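Local coordinates for protein separin (Saccharomyces cerevisiae, PDB 5U1T) that cleaves the cohesin subunit Scc1 at the onset of anaphase as a caspase-like cysteine protease, allowing chromosomes to segregate, at residues 1250-1263 with 1284-1296. Residues are numbered along the deposited sequence; the frame is centred on the assembly and turned at random.
Sequences VDNSLFEKFKDKFY and KVEDWVIELFLKL
Leu1294 lays its CD2 methyl over the centre of the Phe1258 ring, 3.5 Å from the centroid and 9° off the ring normal, a CH-pi contact; the opposite face carries Phe1262 CB. Ile1290 is a knob among Phe1255, Lys1259, Phe1262 and Tyr1263. With CG2 anti to the backbone N and CG1 beside it (chi1 -54°), its branches part: CG2 meets the edge of Phe1258, CE2 at 3.6 Å, and lies over a face of Phe1262, while CD1 runs on to Lys1259 CD. Phe1255 is the reciprocal knob, its CE1 3.5 Å from Glu1291 CG. Cut back to an alanine, Phe1258 would probably leave Leu1294 CD2 with no ring beneath it and a gap beside Ile1290 CG2 and Phe1293 CB.

Lys1259, bent at its outer torsions, brings NZ 3.0 Å from Asp1287 OD1 on the syn lone pair, a salt bridge. Val1285 N donates to Tyr1263 OH at 2.9 Å, a bent bond (134°), and Lys1284 NZ stands over that ring, 4.7 Å from its centroid, in a cation-pi contact.

The axes of 1252-1263 and 1287-1294 cross nearly at a right angle, plain helix packing in the peptidase C50 region away from the probable catalytic Cys1497, with helix 1303-1320 behind Phe1293 and Tyr1346 of helix 1332-1347 against Val1250 and Leu1294. The chemistry implies a largely apolar centre, polar contacts along one side, and a buried Glu1291 carboxylate answered by Arg1155 and Arg1157.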
loop_
_atom_site.group_PDB
_atom_site.type_symbol
_atom_site.label_atom_id
_atom_site.label_comp_id
_atom_site.label_asym_id
_atom_site.label_seq_id
_atom_site.Cartn_x
_atom_site.Cartn_y
_atom_site.Cartn_z
ATOM N N VAL A 1250 -0.220 -46.244 49.815
ATOM C CA VAL A 1250 0.139 -47.537 50.395
ATOM C C VAL A 1250 0.868 -47.354 51.728
ATOM O O VAL A 1250 1.682 -46.443 51.873
ATOM C CB VAL A 1250 1.017 -48.385 49.432
ATOM C CG1 VAL A 1250 0.356 -48.484 48.073
ATOM C CG2 VAL A 1250 2.420 -47.802 49.304
ATOM N N ASP A 1251 0.546 -48.198 52.708
ATOM C CA ASP A 1251 1.342 -48.277 53.931
ATOM C C ASP A 1251 2.740 -48.789 53.594
ATOM O O ASP A 1251 2.899 -49.869 53.020
ATOM C CB ASP A 1251 0.685 -49.187 54.969
ATOM C CG ASP A 1251 1.594 -49.464 56.164
ATOM O OD1 ASP A 1251 2.545 -48.688 56.421
ATOM O OD2 ASP A 1251 1.354 -50.471 56.865
ATOM N N ASN A 1252 3.752 -48.020 53.966
ATOM C CA ASN A 1252 5.104 -48.349 53.565
ATOM C C ASN A 1252 5.650 -49.676 54.126
ATOM O O ASN A 1252 6.384 -50.385 53.417
ATOM C CB ASN A 1252 6.045 -47.208 53.939
ATOM C CG ASN A 1252 7.481 -47.480 53.511
ATOM O OD1 ASN A 1252 8.308 -47.947 54.318
ATOM N ND2 ASN A 1252 7.785 -47.207 52.234
ATOM N N SER A 1253 5.306 -50.021 55.370
ATOM C CA SER A 1253 5.809 -51.264 55.956
ATOM C C SER A 1253 5.214 -52.463 55.228
ATOM O O SER A 1253 5.914 -53.434 54.902
ATOM C CB SER A 1253 5.499 -51.346 57.460
ATOM O OG SER A 1253 4.173 -50.930 57.772
ATOM N N LEU A 1254 3.916 -52.378 54.959
ATOM C CA LEU A 1254 3.214 -53.429 54.240
ATOM C C LEU A 1254 3.694 -53.546 52.795
ATOM O O LEU A 1254 3.812 -54.650 52.269
ATOM C CB LEU A 1254 1.711 -53.169 54.273
ATOM C CG LEU A 1254 1.016 -53.393 55.612
ATOM C CD1 LEU A 1254 -0.412 -52.968 55.484
ATOM C CD2 LEU A 1254 1.085 -54.842 56.001
ATOM N N PHE A 1255 3.962 -52.399 52.164
ATOM C CA PHE A 1255 4.380 -52.365 50.767
ATOM C C PHE A 1255 5.646 -53.181 50.525
ATOM O O PHE A 1255 5.774 -53.873 49.509
ATOM C CB PHE A 1255 4.617 -50.928 50.278
ATOM C CG PHE A 1255 5.233 -50.880 48.912
ATOM C CD1 PHE A 1255 4.474 -51.184 47.794
ATOM C CD2 PHE A 1255 6.582 -50.620 48.751
ATOM C CE1 PHE A 1255 5.036 -51.203 46.541
ATOM C CE2 PHE A 1255 7.155 -50.635 47.492
ATOM C CZ PHE A 1255 6.379 -50.924 46.386
ATOM N N GLU A 1256 6.583 -53.083 51.461
ATOM C CA GLU A 1256 7.865 -53.759 51.334
ATOM C C GLU A 1256 7.755 -55.273 51.442
ATOM O O GLU A 1256 8.495 -55.991 50.776
ATOM C CB GLU A 1256 8.838 -53.223 52.379
ATOM C CG GLU A 1256 9.500 -51.933 51.931
ATOM C CD GLU A 1256 10.305 -52.125 50.644
ATOM O OE1 GLU A 1256 10.878 -53.238 50.457
ATOM O OE2 GLU A 1256 10.356 -51.173 49.823
ATOM N N LYS A 1257 6.833 -55.762 52.267
ATOM C CA LYS A 1257 6.619 -57.199 52.339
ATOM C C LYS A 1257 5.912 -57.642 51.058
ATOM O O LYS A 1257 6.204 -58.713 50.516
ATOM C CB LYS A 1257 5.829 -57.603 53.598
ATOM C CG LYS A 1257 6.059 -59.095 54.022
ATOM C CD LYS A 1257 5.625 -59.394 55.482
ATOM C CE LYS A 1257 5.692 -60.904 55.861
ATOM N NZ LYS A 1257 7.079 -61.460 55.968
ATOM N N PHE A 1258 5.013 -56.812 50.541
ATOM C CA PHE A 1258 4.375 -57.145 49.270
ATOM C C PHE A 1258 5.385 -57.209 48.119
ATOM O O PHE A 1258 5.223 -57.995 47.174
ATOM C CB PHE A 1258 3.275 -56.153 48.895
ATOM C CG PHE A 1258 2.649 -56.460 47.567
ATOM C CD1 PHE A 1258 1.812 -57.556 47.423
ATOM C CD2 PHE A 1258 2.929 -55.683 46.456
ATOM C CE1 PHE A 1258 1.246 -57.859 46.215
ATOM C CE2 PHE A 1258 2.364 -55.981 45.224
ATOM C CZ PHE A 1258 1.521 -57.066 45.102
ATOM N N LYS A 1259 6.418 -56.375 48.202
ATOM C CA LYS A 1259 7.387 -56.287 47.125
ATOM C C LYS A 1259 8.237 -57.568 47.072
ATOM O O LYS A 1259 8.492 -58.104 45.983
ATOM C CB LYS A 1259 8.262 -55.037 47.286
ATOM C CG LYS A 1259 9.086 -54.718 46.056
ATOM C CD LYS A 1259 9.500 -53.275 46.059
ATOM C CE LYS A 1259 10.854 -53.087 46.674
ATOM N NZ LYS A 1259 11.564 -51.986 45.963
ATOM N N ASP A 1260 8.648 -58.057 48.243
ATOM C CA ASP A 1260 9.362 -59.327 48.347
ATOM C C ASP A 1260 8.563 -60.451 47.701
ATOM O O ASP A 1260 9.094 -61.242 46.916
ATOM C CB ASP A 1260 9.645 -59.674 49.808
ATOM C CG ASP A 1260 10.830 -58.918 50.378
ATOM O OD1 ASP A 1260 11.607 -58.326 49.610
ATOM O OD2 ASP A 1260 11.000 -58.929 51.617
ATOM N N LYS A 1261 7.277 -60.506 48.032
ATOM C CA LYS A 1261 6.391 -61.557 47.531
ATOM C C LYS A 1261 6.167 -61.455 46.022
ATOM O O LYS A 1261 6.348 -62.434 45.278
ATOM C CB LYS A 1261 5.053 -61.505 48.271
ATOM C CG LYS A 1261 5.153 -61.933 49.729
ATOM C CD LYS A 1261 5.422 -63.413 49.845
ATOM C CE LYS A 1261 5.216 -63.861 51.281
ATOM N NZ LYS A 1261 4.956 -65.343 51.428
ATOM N N PHE A 1262 5.755 -60.258 45.607
ATOM C CA PHE A 1262 5.624 -59.866 44.219
ATOM C C PHE A 1262 6.798 -60.383 43.399
ATOM O O PHE A 1262 6.604 -61.109 42.431
ATOM C CB PHE A 1262 5.516 -58.334 44.120
ATOM C CG PHE A 1262 5.560 -57.808 42.715
ATOM C CD1 PHE A 1262 4.432 -57.846 41.912
ATOM C CD2 PHE A 1262 6.739 -57.261 42.199
ATOM C CE1 PHE A 1262 4.477 -57.363 40.614
ATOM C CE2 PHE A 1262 6.797 -56.784 40.903
ATOM C CZ PHE A 1262 5.665 -56.836 40.106
ATOM N N TYR A 1263 8.018 -60.036 43.794
ATOM C CA TYR A 1263 9.180 -60.508 43.048
ATOM C C TYR A 1263 9.347 -62.019 43.119
ATOM O O TYR A 1263 9.682 -62.637 42.118
ATOM C CB TYR A 1263 10.457 -59.813 43.516
ATOM C CG TYR A 1263 10.632 -58.467 42.857
ATOM C CD1 TYR A 1263 10.909 -58.363 41.494
ATOM C CD2 TYR A 1263 10.492 -57.298 43.589
ATOM C CE1 TYR A 1263 11.058 -57.126 40.889
ATOM C CE2 TYR A 1263 10.634 -56.061 42.992
ATOM C CZ TYR A 1263 10.916 -55.978 41.646
ATOM O OH TYR A 1263 11.055 -54.733 41.087
ATOM N N LYS A 1284 14.457 -54.804 37.437
ATOM C CA LYS A 1284 13.600 -54.426 38.547
ATOM C C LYS A 1284 12.644 -53.306 38.128
ATOM O O LYS A 1284 13.042 -52.346 37.475
ATOM C CB LYS A 1284 14.451 -54.026 39.761
ATOM C CG LYS A 1284 15.361 -55.183 40.312
ATOM C CD LYS A 1284 14.675 -56.108 41.371
ATOM C CE LYS A 1284 15.640 -57.213 41.889
ATOM N NZ LYS A 1284 15.362 -57.751 43.298
ATOM N N VAL A 1285 11.373 -53.472 38.479
ATOM C CA VAL A 1285 10.308 -52.537 38.128
ATOM C C VAL A 1285 10.185 -51.454 39.189
ATOM O O VAL A 1285 10.404 -51.719 40.351
ATOM C CB VAL A 1285 8.962 -53.284 37.983
ATOM C CG1 VAL A 1285 7.831 -52.338 37.937
ATOM C CG2 VAL A 1285 8.958 -54.134 36.739
ATOM N N GLU A 1286 9.863 -50.232 38.794
ATOM C CA GLU A 1286 9.670 -49.131 39.747
ATOM C C GLU A 1286 8.555 -49.388 40.772
ATOM O O GLU A 1286 7.594 -50.103 40.492
ATOM C CB GLU A 1286 9.380 -47.844 38.978
ATOM C CG GLU A 1286 10.618 -47.096 38.553
ATOM C CD GLU A 1286 10.953 -45.963 39.509
ATOM O OE1 GLU A 1286 10.020 -45.221 39.918
ATOM O OE2 GLU A 1286 12.149 -45.812 39.850
ATOM N N ASP A 1287 8.678 -48.791 41.951
ATOM C CA ASP A 1287 7.726 -49.052 43.027
ATOM C C ASP A 1287 6.298 -48.682 42.663
ATOM O O ASP A 1287 5.363 -49.400 43.038
ATOM C CB ASP A 1287 8.103 -48.294 44.298
ATOM C CG ASP A 1287 9.211 -48.957 45.066
ATOM O OD1 ASP A 1287 9.628 -50.064 44.678
ATOM O OD2 ASP A 1287 9.671 -48.371 46.062
ATOM N N TRP A 1288 6.118 -47.574 41.945
ATOM C CA TRP A 1288 4.772 -47.070 41.721
ATOM C C TRP A 1288 4.009 -48.018 40.823
ATOM O O TRP A 1288 2.785 -48.017 40.828
ATOM C CB TRP A 1288 4.785 -45.662 41.125
ATOM C CG TRP A 1288 5.320 -45.577 39.729
ATOM C CD1 TRP A 1288 6.606 -45.328 39.378
ATOM C CD2 TRP A 1288 4.590 -45.743 38.497
ATOM N NE1 TRP A 1288 6.732 -45.322 38.011
ATOM C CE2 TRP A 1288 5.513 -45.576 37.443
ATOM C CE3 TRP A 1288 3.251 -46.010 38.183
ATOM C CZ2 TRP A 1288 5.144 -45.660 36.092
ATOM C CZ3 TRP A 1288 2.884 -46.101 36.832
ATOM C CH2 TRP A 1288 3.832 -45.929 35.809
ATOM N N VAL A 1289 4.729 -48.831 40.055
ATOM C CA VAL A 1289 4.096 -49.843 39.209
ATOM C C VAL A 1289 3.601 -51.010 40.062
ATOM O O VAL A 1289 2.486 -51.508 39.877
ATOM C CB VAL A 1289 5.062 -50.370 38.135
ATOM C CG1 VAL A 1289 4.433 -51.513 37.335
ATOM C CG2 VAL A 1289 5.516 -49.229 37.212
ATOM N N ILE A 1290 4.456 -51.426 40.995
ATOM C CA ILE A 1290 4.116 -52.437 41.974
ATOM C C ILE A 1290 2.932 -51.966 42.801
ATOM O O ILE A 1290 2.010 -52.737 43.033
ATOM C CB ILE A 1290 5.324 -52.765 42.885
ATOM C CG1 ILE A 1290 6.537 -53.133 42.024
ATOM C CG2 ILE A 1290 5.007 -53.901 43.852
ATOM C CD1 ILE A 1290 7.816 -53.347 42.823
ATOM N N GLU A 1291 2.939 -50.693 43.205
ATOM C CA GLU A 1291 1.866 -50.131 44.037
ATOM C C GLU A 1291 0.506 -50.233 43.375
ATOM O O GLU A 1291 -0.516 -50.273 44.045
ATOM C CB GLU A 1291 2.139 -48.667 44.383
ATOM C CG GLU A 1291 3.223 -48.472 45.415
ATOM C CD GLU A 1291 3.644 -47.022 45.551
ATOM O OE1 GLU A 1291 4.680 -46.741 46.218
ATOM O OE2 GLU A 1291 2.934 -46.162 44.986
ATOM N N LEU A 1292 0.490 -50.264 42.052
ATOM C CA LEU A 1292 -0.769 -50.330 41.326
ATOM C C LEU A 1292 -1.520 -51.610 41.675
ATOM O O LEU A 1292 -2.741 -51.624 41.673
ATOM C CB LEU A 1292 -0.534 -50.250 39.820
ATOM C CG LEU A 1292 -0.185 -48.877 39.246
ATOM C CD1 LEU A 1292 0.010 -48.984 37.746
ATOM C CD2 LEU A 1292 -1.273 -47.883 39.596
ATOM N N PHE A 1293 -0.783 -52.678 41.972
ATOM C CA PHE A 1293 -1.386 -53.967 42.313
ATOM C C PHE A 1293 -2.120 -53.863 43.642
ATOM O O PHE A 1293 -3.279 -54.261 43.746
ATOM C CB PHE A 1293 -0.322 -55.077 42.355
ATOM C CG PHE A 1293 0.113 -55.538 40.993
ATOM C CD1 PHE A 1293 1.128 -54.874 40.312
ATOM C CD2 PHE A 1293 -0.520 -56.607 40.378
ATOM C CE1 PHE A 1293 1.505 -55.266 39.054
ATOM C CE2 PHE A 1293 -0.141 -57.014 39.122
ATOM C CZ PHE A 1293 0.874 -56.340 38.457
ATOM N N LEU A 1294 -1.440 -53.293 44.635
ATOM C CA LEU A 1294 -2.024 -53.018 45.940
ATOM C C LEU A 1294 -3.239 -52.111 45.866
ATOM O O LEU A 1294 -4.039 -52.055 46.793
ATOM C CB LEU A 1294 -0.989 -52.383 46.861
ATOM C CG LEU A 1294 0.156 -53.288 47.283
ATOM C CD1 LEU A 1294 0.887 -52.718 48.490
ATOM C CD2 LEU A 1294 -0.393 -54.672 47.566
ATOM N N LYS A 1295 -3.389 -51.370 44.778
ATOM C CA LYS A 1295 -4.502 -50.458 44.740
ATOM C C LYS A 1295 -5.739 -51.122 44.127
ATOM O O LYS A 1295 -6.834 -50.583 44.211
ATOM C CB LYS A 1295 -4.099 -49.163 44.018
ATOM C CG LYS A 1295 -3.252 -48.240 44.920
ATOM C CD LYS A 1295 -2.589 -47.081 44.190
ATOM C CE LYS A 1295 -1.838 -46.184 45.186
ATOM N NZ LYS A 1295 -1.019 -45.091 44.580
ATOM N N LEU A 1296 -5.593 -52.309 43.561
ATOM C CA LEU A 1296 -6.763 -53.034 43.077
ATOM C C LEU A 1296 -7.693 -53.490 44.237
ATOM O O LEU A 1296 -7.243 -53.730 45.361
ATOM C CB LEU A 1296 -6.331 -54.252 42.253
ATOM C CG LEU A 1296 -5.404 -54.039 41.065
ATOM C CD1 LEU A 1296 -4.654 -55.315 40.722
ATOM C CD2 LEU A 1296 -6.208 -53.548 39.875
#